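Local coordinates for protein leucine aminopeptidase 1 (Caenorhabditis elegans, PDB 2HC9) that releases N-terminal amino acids, preferably leucine, from peptides as a two-zinc M17 aminopeptidase, and probably serves as a digestive enzyme, at residues N8-V13 against H110-A115; S122-I127 against I148-D153. The protein carries 1 engineered substitution. All blocks are in the same frame, centred on the assembly; numbering follows the deposited sequence.

Overall arrangement
Both contacts belong to the parallel part of the N-terminal sheet, where strand 145-151 lies between strands 3-8 and 108-114. Interaction 1 lays the loop after strand 3-8 against one side of strand 108-114. Interaction 2 packs helix 120-128 on the other face of the sheet, against strand 145-151. Their centres are about 8 Å apart. Two polar links join them: H110 NE2 to D149 OD2, 2.7 Å, and G9 N to V150 O, 2.8 Å, both probable hydrogen bonds. D149 OD2 also takes the backbone N-H of Q11, so one carboxylate holds both segments of interaction 1. Both contacts lie away from the zinc and bicarbonate sites of the catalytic domain.

Interaction 1. Residues N8-V13 against H110-A115; sequences NGIQAV and HFVLFA
H110 opens the strand segment and meets V13 and Q11 of the loop. Its imidazole carries CG1 of V13 on one face, 3.5 Å from the ring centroid and 9° off the normal. This is a CH-pi contact, with the methyl almost over the ring centre. The ring reaches up to the loop because CG is anti to the backbone N (chi1 -166°). The backbone O of Q11 lies oblique to the ring, 3.3 Å from CE1 of H110. NE2 is hydrogen-bonded to D149 of strand 145-151. With an alanine here, V13 CG1 is likely to lose the ring it packs on, and D149 one of its hydrogen-bond partners.

Two residues on, V112 offers CG1 to the end of I10, whose CD1 lies 3.9 Å away. F38 and V41 of helix 36-42 also touch I10. Within the loop, Q11 NE2 donates to G9 O at 3.1 Å, from above the carbonyl plane and with an N-H...O angle of 140°.

No hydrogen bond joins residues 8-13 directly to 110-115. Methyl groups, one ring face and the Q11 carbonyl oxygen near H110 CE1 make the contact, and the buried D149 carboxylate supplies a polar tie, through H110 NE2 and Q11 N.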
loop_
_atom_site.group_PDB
_atom_site.type_symbol
_atom_site.label_atom_id
_atom_site.label_comp_id
_atom_site.label_asym_id
_atom_site.label_seq_id
_atom_site.Cartn_x
_atom_site.Cartn_y
_atom_site.Cartn_z
ATOM N N ASN A 8 10.436 -21.700 -50.884
ATOM C CA ASN A 8 9.204 -22.115 -51.517
ATOM C C ASN A 8 9.341 -23.597 -51.854
ATOM O O ASN A 8 9.892 -23.930 -52.897
ATOM C CB ASN A 8 9.073 -21.279 -52.792
ATOM C CG ASN A 8 7.804 -21.551 -53.561
ATOM O OD1 ASN A 8 6.854 -22.177 -53.063
ATOM N ND2 ASN A 8 7.774 -21.055 -54.805
ATOM N N GLY A 9 8.893 -24.479 -50.957
ATOM C CA GLY A 9 8.973 -25.935 -51.168
ATOM C C GLY A 9 10.054 -26.611 -50.343
ATOM O O GLY A 9 11.088 -25.995 -50.026
ATOM N N ILE A 10 9.811 -27.875 -49.995
ATOM C CA ILE A 10 10.778 -28.684 -49.237
ATOM C C ILE A 10 12.049 -28.891 -50.065
ATOM O O ILE A 10 11.990 -29.324 -51.225
ATOM C CB ILE A 10 10.197 -30.050 -48.840
ATOM C CG1 ILE A 10 8.986 -29.897 -47.915
ATOM C CG2 ILE A 10 11.277 -30.958 -48.196
ATOM C CD1 ILE A 10 8.195 -31.180 -47.763
ATOM N N GLN A 11 13.193 -28.542 -49.483
ATOM C CA GLN A 11 14.475 -28.766 -50.128
ATOM C C GLN A 11 15.436 -29.329 -49.109
ATOM O O GLN A 11 15.125 -29.337 -47.921
ATOM C CB GLN A 11 14.967 -27.439 -50.705
ATOM C CG GLN A 11 13.990 -26.927 -51.745
ATOM C CD GLN A 11 14.196 -25.494 -52.066
ATOM O OE1 GLN A 11 15.317 -25.096 -52.343
ATOM N NE2 GLN A 11 13.111 -24.692 -52.036
ATOM N N ALA A 12 16.591 -29.818 -49.561
ATOM C CA ALA A 12 17.589 -30.373 -48.634
ATOM C C ALA A 12 18.187 -29.244 -47.799
ATOM O O ALA A 12 18.198 -28.082 -48.226
ATOM C CB ALA A 12 18.705 -31.110 -49.396
ATOM N N VAL A 13 18.683 -29.586 -46.616
ATOM C CA VAL A 13 19.436 -28.622 -45.822
ATOM C C VAL A 13 20.908 -29.015 -45.814
ATOM O O VAL A 13 21.281 -30.038 -46.379
ATOM C CB VAL A 13 18.840 -28.436 -44.394
ATOM C CG1 VAL A 13 17.359 -28.041 -44.513
ATOM C CG2 VAL A 13 18.967 -29.716 -43.584
ATOM N N HIS A 110 15.330 -27.412 -39.447
ATOM C CA HIS A 110 14.549 -27.495 -40.659
ATOM C C HIS A 110 13.052 -27.483 -40.294
ATOM O O HIS A 110 12.571 -28.417 -39.623
ATOM C CB HIS A 110 14.908 -28.798 -41.393
ATOM C CG HIS A 110 14.411 -28.851 -42.811
ATOM N ND1 HIS A 110 14.540 -29.976 -43.598
ATOM C CD2 HIS A 110 13.806 -27.918 -43.586
ATOM C CE1 HIS A 110 14.030 -29.734 -44.796
ATOM N NE2 HIS A 110 13.575 -28.496 -44.814
ATOM N N PHE A 111 12.342 -26.436 -40.714
ATOM C CA PHE A 111 10.867 -26.411 -40.601
ATOM C C PHE A 111 10.243 -26.853 -41.900
ATOM O O PHE A 111 10.579 -26.336 -42.973
ATOM C CB PHE A 111 10.314 -25.020 -40.230
ATOM C CG PHE A 111 10.719 -24.580 -38.850
ATOM C CD1 PHE A 111 9.865 -24.776 -37.767
ATOM C CD2 PHE A 111 11.995 -24.050 -38.633
ATOM C CE1 PHE A 111 10.273 -24.424 -36.474
ATOM C CE2 PHE A 111 12.415 -23.687 -37.351
ATOM C CZ PHE A 111 11.558 -23.867 -36.263
ATOM N N VAL A 112 9.306 -27.778 -41.776
ATOM C CA VAL A 112 8.384 -28.070 -42.868
ATOM C C VAL A 112 7.017 -27.506 -42.480
ATOM O O VAL A 112 6.330 -28.039 -41.596
ATOM C CB VAL A 112 8.269 -29.568 -43.152
ATOM C CG1 VAL A 112 7.253 -29.784 -44.292
ATOM C CG2 VAL A 112 9.655 -30.138 -43.556
ATOM N N LEU A 113 6.659 -26.430 -43.149
ATOM C CA LEU A 113 5.425 -25.687 -42.845
ATOM C C LEU A 113 4.349 -25.988 -43.885
ATOM O O LEU A 113 4.406 -25.489 -45.015
ATOM C CB LEU A 113 5.713 -24.180 -42.783
ATOM C CG LEU A 113 4.499 -23.236 -42.587
ATOM C CD1 LEU A 113 3.787 -23.525 -41.252
ATOM C CD2 LEU A 113 4.960 -21.785 -42.625
ATOM N N PHE A 114 3.351 -26.779 -43.480
ATOM C CA PHE A 114 2.188 -27.048 -44.338
ATOM C C PHE A 114 1.113 -26.011 -44.063
ATOM O O PHE A 114 0.340 -26.151 -43.134
ATOM C CB PHE A 114 1.618 -28.431 -44.036
ATOM C CG PHE A 114 2.536 -29.558 -44.410
ATOM C CD1 PHE A 114 2.726 -29.903 -45.751
ATOM C CD2 PHE A 114 3.178 -30.302 -43.421
ATOM C CE1 PHE A 114 3.576 -30.967 -46.111
ATOM C CE2 PHE A 114 4.030 -31.371 -43.761
ATOM C CZ PHE A 114 4.223 -31.703 -45.114
ATOM N N ALA A 115 1.073 -24.960 -44.857
ATOM C CA ALA A 115 0.147 -23.870 -44.568
ATOM C C ALA A 115 -0.528 -23.495 -45.853
ATOM O O ALA A 115 0.108 -23.427 -46.911
ATOM C CB ALA A 115 0.884 -22.682 -43.969
#

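Interaction 2. Residues S122-I127 against I148-D153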
loop_
_atom_site.group_PDB
_atom_site.type_symbol
_atom_site.label_atom_id
_atom_site.label_comp_id
_atom_site.label_asym_id
_atom_site.label_seq_id
_atom_site.Cartn_x
_atom_site.Cartn_y
_atom_site.Cartn_z
ATOM N N SER A 122 1.636 -15.173 -41.455
ATOM C CA SER A 122 1.559 -15.177 -39.986
ATOM C C SER A 122 2.315 -16.357 -39.396
ATOM O O SER A 122 2.947 -16.233 -38.332
ATOM C CB SER A 122 0.096 -15.217 -39.523
ATOM O OG SER A 122 -0.501 -16.422 -39.957
ATOM N N HIS A 123 2.248 -17.511 -40.082
ATOM C CA HIS A 123 2.910 -18.719 -39.581
ATOM C C HIS A 123 4.420 -18.575 -39.657
ATOM O O HIS A 123 5.135 -18.908 -38.702
ATOM C CB HIS A 123 2.451 -19.946 -40.380
ATOM C CG HIS A 123 1.063 -20.398 -40.025
ATOM N ND1 HIS A 123 0.606 -21.680 -40.265
ATOM C CD2 HIS A 123 0.050 -19.752 -39.396
ATOM C CE1 HIS A 123 -0.645 -21.788 -39.844
ATOM N NE2 HIS A 123 -1.006 -20.635 -39.311
ATOM N N VAL A 124 4.912 -18.087 -40.795
ATOM C CA VAL A 124 6.350 -17.807 -40.927
ATOM C C VAL A 124 6.825 -16.822 -39.828
ATOM O O VAL A 124 7.823 -17.071 -39.153
ATOM C CB VAL A 124 6.696 -17.298 -42.343
ATOM C CG1 VAL A 124 8.142 -16.742 -42.392
ATOM C CG2 VAL A 124 6.507 -18.428 -43.351
ATOM N N ALA A 125 6.077 -15.733 -39.642
ATOM C CA ALA A 125 6.469 -14.714 -38.665
ATOM C C ALA A 125 6.534 -15.342 -37.270
ATOM O O ALA A 125 7.491 -15.107 -36.512
ATOM C CB ALA A 125 5.479 -13.566 -38.676
ATOM N N ALA A 126 5.513 -16.135 -36.932
ATOM C CA ALA A 126 5.464 -16.784 -35.618
ATOM C C ALA A 126 6.702 -17.653 -35.390
ATOM O O ALA A 126 7.243 -17.666 -34.279
ATOM C CB ALA A 126 4.193 -17.635 -35.464
ATOM N N ILE A 127 7.141 -18.392 -36.422
ATOM C CA ILE A 127 8.371 -19.218 -36.274
ATOM C C ILE A 127 9.610 -18.331 -36.102
ATOM O O ILE A 127 10.456 -18.575 -35.225
ATOM C CB ILE A 127 8.567 -20.177 -37.489
ATOM C CG1 ILE A 127 7.448 -21.227 -37.565
ATOM C CG2 ILE A 127 9.946 -20.857 -37.455
ATOM C CD1 ILE A 127 7.386 -21.988 -38.922
ATOM N N ILE A 148 13.009 -22.414 -43.224
ATOM C CA ILE A 148 11.557 -22.588 -43.191
ATOM C C ILE A 148 11.067 -22.887 -44.605
ATOM O O ILE A 148 10.968 -21.993 -45.461
ATOM C CB ILE A 148 10.825 -21.321 -42.615
ATOM C CG1 ILE A 148 11.484 -20.899 -41.271
ATOM C CG2 ILE A 148 9.308 -21.591 -42.495
ATOM C CD1 ILE A 148 10.998 -19.570 -40.727
ATOM N N ASP A 149 10.751 -24.156 -44.827
ATOM C CA ASP A 149 10.258 -24.641 -46.118
ATOM C C ASP A 149 8.740 -24.682 -46.144
ATOM O O ASP A 149 8.094 -25.488 -45.462
ATOM C CB ASP A 149 10.852 -26.025 -46.428
ATOM C CG ASP A 149 12.350 -25.958 -46.734
ATOM O OD1 ASP A 149 12.924 -24.836 -46.769
ATOM O OD2 ASP A 149 12.946 -27.029 -46.940
ATOM N N VAL A 150 8.179 -23.794 -46.948
ATOM C CA VAL A 150 6.751 -23.637 -46.985
ATOM C C VAL A 150 6.236 -24.537 -48.103
ATOM O O VAL A 150 6.707 -24.450 -49.243
ATOM C CB VAL A 150 6.353 -22.185 -47.282
ATOM C CG1 VAL A 150 4.838 -22.062 -47.308
ATOM C CG2 VAL A 150 6.961 -21.221 -46.246
ATOM N N VAL A 151 5.274 -25.387 -47.756
ATOM C CA VAL A 151 4.592 -26.254 -48.724
ATOM C C VAL A 151 3.231 -25.621 -49.004
ATOM O O VAL A 151 2.275 -25.762 -48.215
ATOM C CB VAL A 151 4.395 -27.668 -48.157
ATOM C CG1 VAL A 151 3.699 -28.565 -49.191
ATOM C CG2 VAL A 151 5.745 -28.273 -47.745
ATOM N N CYS A 152 3.173 -24.882 -50.103
ATOM C CA CYS A 152 1.984 -24.128 -50.481
ATOM C C CYS A 152 2.060 -23.866 -51.980
ATOM O O CYS A 152 3.005 -23.226 -52.443
ATOM C CB CYS A 152 1.912 -22.797 -49.709
ATOM S SG CYS A 152 0.531 -21.699 -50.199
ATOM N N ASP A 153 1.047 -24.342 -52.710
ATOM C CA ASP A 153 0.957 -24.245 -54.179
ATOM C C ASP A 153 1.183 -22.837 -54.726
ATOM O O ASP A 153 1.914 -22.640 -55.694
ATOM C CB ASP A 153 -0.430 -24.700 -54.655
ATOM C CG ASP A 153 -0.640 -26.193 -54.535
ATOM O OD1 ASP A 153 0.328 -26.960 -54.733
ATOM O OD2 ASP A 153 -1.792 -26.603 -54.255
#
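I148 points from the sheet toward helix 120-128 and meets I127 there. Both residues are buried, as are V124 and V150. Beyond its CB the I148 side chain splits. On one branch CG1 lies 4.1 Å from I127 CG2. That branch ends in CD1, which makes the closest approach of the contact, 3.7 Å to the same I127 CG2, and also comes within 4.1 Å of I127 CB. The other branch, CG2, meets the tip of I127, CD1, at 4.1 Å, and faces V124 CG2 more loosely at 4.3 Å. The two isoleucines therefore lie side by side, running opposite ways, the tip of each lying beside the CG2 methyl of the other. In I148, CG1 is anti to the carbonyl carbon (chi1 -50°), which brings CD1 against I127 CG2.

The helix is the connection in a beta-alpha-beta crossover, strand 108-114 to helix 120-128 to strand 145-151. It runs nearly antiparallel to the last strand, at 162°, with the axes of the short segments 10.4 Å apart. V4 and V6 of strand 3-8 and F111 and L113 of strand 108-114 extend this apolar layer on both flanks of strand 145-151.

V150, two residues along the strand from I148, faces the same layer. Its CG2 touches V124 CG2 at 4.0 Å, and the two valines lie roughly perpendicular to each other.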